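Local coordinates for protein toxin RelG (Mycobacterium tuberculosis, PDB 3G5O) that acts as the ribonuclease toxin of a type II toxin-antitoxin pair, cleaving preferentially at the 3'-end of purine ribonucleotides and being neutralised by its cognate antitoxin, at residues C[21-24]-C[25-28]. Sequence-based numbering, arbitrary orientation.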
ATOM      1  N   ARG C  21      16.815 -10.778  17.042  1.00 19.86           N
ATOM      2  CA  ARG C  21      16.799  -9.797  18.124  1.00 20.06           C
ATOM      3  C   ARG C  21      15.465  -9.061  18.026  1.00 19.51           C
ATOM      4  O   ARG C  21      14.932  -8.887  16.915  1.00 19.88           O
ATOM      5  CB  ARG C  21      17.917  -8.755  17.930  1.00 20.37           C
ATOM      6  CG  ARG C  21      19.340  -9.277  17.757  1.00 23.89           C
ATOM      7  CD  ARG C  21      20.030  -9.555  19.062  1.00 25.65           C
ATOM      8  NE  ARG C  21      20.182  -8.403  19.958  1.00 28.74           N
ATOM      9  CZ  ARG C  21      20.743  -8.493  21.175  1.00 28.53           C
ATOM     10  NH1 ARG C  21      21.228  -9.661  21.585  1.00 30.02           N
ATOM     11  NH2 ARG C  21      20.828  -7.437  21.981  1.00 28.31           N
ATOM     12  N   PHE C  22      14.953  -8.589  19.157  1.00 18.85           N
ATOM     13  CA  PHE C  22      13.704  -7.820  19.180  1.00 19.29           C
ATOM     14  C   PHE C  22      14.138  -6.419  19.582  1.00 19.66           C
ATOM     15  O   PHE C  22      14.936  -6.258  20.531  1.00 20.32           O
ATOM     16  CB  PHE C  22      12.728  -8.337  20.272  1.00 18.58           C
ATOM     17  CG  PHE C  22      11.922  -9.565  19.873  1.00 19.65           C
ATOM     18  CD1 PHE C  22      10.555  -9.453  19.628  1.00 20.38           C
ATOM     19  CD2 PHE C  22      12.514 -10.818  19.815  1.00 19.31           C
ATOM     20  CE1 PHE C  22       9.791 -10.568  19.264  1.00 19.95           C
ATOM     21  CE2 PHE C  22      11.773 -11.945  19.458  1.00 20.51           C
ATOM     22  CZ  PHE C  22      10.390 -11.808  19.207  1.00 18.68           C
ATOM     23  N   THR C  23      13.603  -5.426  18.882  1.00 19.69           N
ATOM     24  CA  THR C  23      13.734  -4.018  19.291  1.00 19.65           C
ATOM     25  C   THR C  23      12.826  -3.802  20.508  1.00 20.79           C
ATOM     26  O   THR C  23      11.958  -4.639  20.820  1.00 18.41           O
ATOM     27  CB  THR C  23      13.284  -3.042  18.181  1.00 19.42           C
ATOM     28  OG1 THR C  23      11.935  -3.346  17.786  1.00 18.17           O
ATOM     29  CG2 THR C  23      14.204  -3.130  16.948  1.00 18.65           C
ATOM     30  N   THR C  24      13.016  -2.660  21.171  1.00 22.24           N
ATOM     31  CA  THR C  24      12.093  -2.174  22.218  1.00 23.38           C
ATOM     32  C   THR C  24      10.680  -2.075  21.724  1.00 20.89           C
ATOM     33  O   THR C  24       9.737  -2.423  22.437  1.00 20.77           O
ATOM     34  CB  THR C  24      12.526  -0.760  22.774  1.00 24.16           C
ATOM     35  OG1 THR C  24      13.836  -0.883  23.320  1.00 28.48           O
ATOM     36  CG2 THR C  24      11.594  -0.278  23.872  1.00 28.48           C
ATOM     37  N   THR C  25      10.518  -1.627  20.485  1.00 20.44           N
ATOM     38  CA  THR C  25       9.150  -1.468  19.907  0.50 19.71           C
ATOM     39  C   THR C  25       8.478  -2.818  19.817  1.00 19.15           C
ATOM     40  O   THR C  25       7.291  -2.953  20.154  1.00 19.27           O
ATOM     41  CB  THR C  25       9.045  -0.918  18.441  0.50 19.32           C
ATOM     42  OG1 THR C  25      10.061  -1.492  17.623  0.50 20.04           O
ATOM     43  CG2 THR C  25       9.056   0.609  18.358  0.50 21.45           C
ATOM     44  N   ALA C  26       9.209  -3.822  19.354  1.00 18.03           N
ATOM     45  CA  ALA C  26       8.664  -5.175  19.197  1.00 17.23           C
ATOM     46  C   ALA C  26       8.387  -5.811  20.559  1.00 17.69           C
ATOM     47  O   ALA C  26       7.411  -6.523  20.736  1.00 17.70           O
ATOM     48  CB  ALA C  26       9.630  -6.033  18.416  1.00 17.07           C
ATOM     49  N   ARG C  27       9.271  -5.577  21.506  1.00 17.44           N
ATOM     50  CA  ARG C  27       9.075  -6.066  22.868  1.00 19.35           C
ATOM     51  C   ARG C  27       7.783  -5.528  23.473  1.00 20.13           C
ATOM     52  O   ARG C  27       7.015  -6.281  24.077  1.00 20.67           O
ATOM     53  CB  ARG C  27      10.312  -5.726  23.745  1.00 19.64           C
ATOM     54  CG  ARG C  27      10.307  -6.466  25.067  1.00 24.36           C
ATOM     55  CD  ARG C  27      11.174  -5.784  26.143  1.00 30.13           C
ATOM     56  NE  ARG C  27      10.471  -5.939  27.425  1.00 35.00           N
ATOM     57  CZ  ARG C  27       9.503  -5.139  27.859  1.00 38.73           C
ATOM     58  NH1 ARG C  27       9.120  -4.063  27.162  1.00 40.46           N
ATOM     59  NH2 ARG C  27       8.906  -5.415  29.010  1.00 42.68           N
ATOM     60  N   ARG C  28       7.511  -4.239  23.297  1.00 21.11           N
ATOM     61  CA  ARG C  28       6.242  -3.664  23.750  1.00 22.30           C
ATOM     62  C   ARG C  28       5.043  -4.346  23.118  1.00 22.46           C
ATOM     63  O   ARG C  28       4.030  -4.587  23.801  1.00 23.37           O
ATOM     64  CB  ARG C  28       6.172  -2.159  23.484  1.00 23.05           C
ATOM     65  CG  ARG C  28       7.020  -1.366  24.509  1.00 26.89           C
ATOM     66  CD  ARG C  28       6.626   0.133  24.557  1.00 32.82           C
ATOM     67  NE  ARG C  28       6.465   0.764  23.250  1.00 35.33           N
ATOM     68  CZ  ARG C  28       7.464   1.294  22.542  1.00 37.83           C
ATOM     69  NH1 ARG C  28       8.709   1.262  22.998  1.00 38.50           N
ATOM     70  NH2 ARG C  28       7.220   1.848  21.366  1.00 39.22           N
TER
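In one of its two conformers T25 lies beside T23 and points the same way where strand 19-23 gives way to helix 24-30, their OG1 atoms 2.6 Å apart. In T23 the hydroxyl sits between its backbone N and carbonyl carbon (chi1 56°), which turns OG1 toward the helix; T23 holds the N-cap position, and its OG1 lies 3.2 Å from A26 N. The buried hydroxyls also meet strand 87-95: T23 OG1 hydrogen-bonds to the carbonyl O of I90, against which F22 and A26 pack, and T25 OG1, in that conformer, to that of L91. The i to i+4 backbone hydrogen bonds from R27 N to T23 O (2.9 Å) and from R28 N to T24 O (3.0 Å) close the first helical turn. Before the cap, the F22 ring brings CD1 obliquely to within 3.7 Å of A26 CB. Beyond it, the bent chain of R28 folds back across T24: the methyl CG2 of T24 meets NH1 at the guanidinium edge, 3.4 Å away. Salt bridges tie R28 to E73 and R27 to E92, both of the antitoxin chain, whose D77 accepts a hydrogen bond from T25 N. The junction thus leads from strand 19-23, parallel to 87-95 on one side and paired antiparallel with an antitoxin strand through F22 and T23, directly into helix 24-30, with no loop between them.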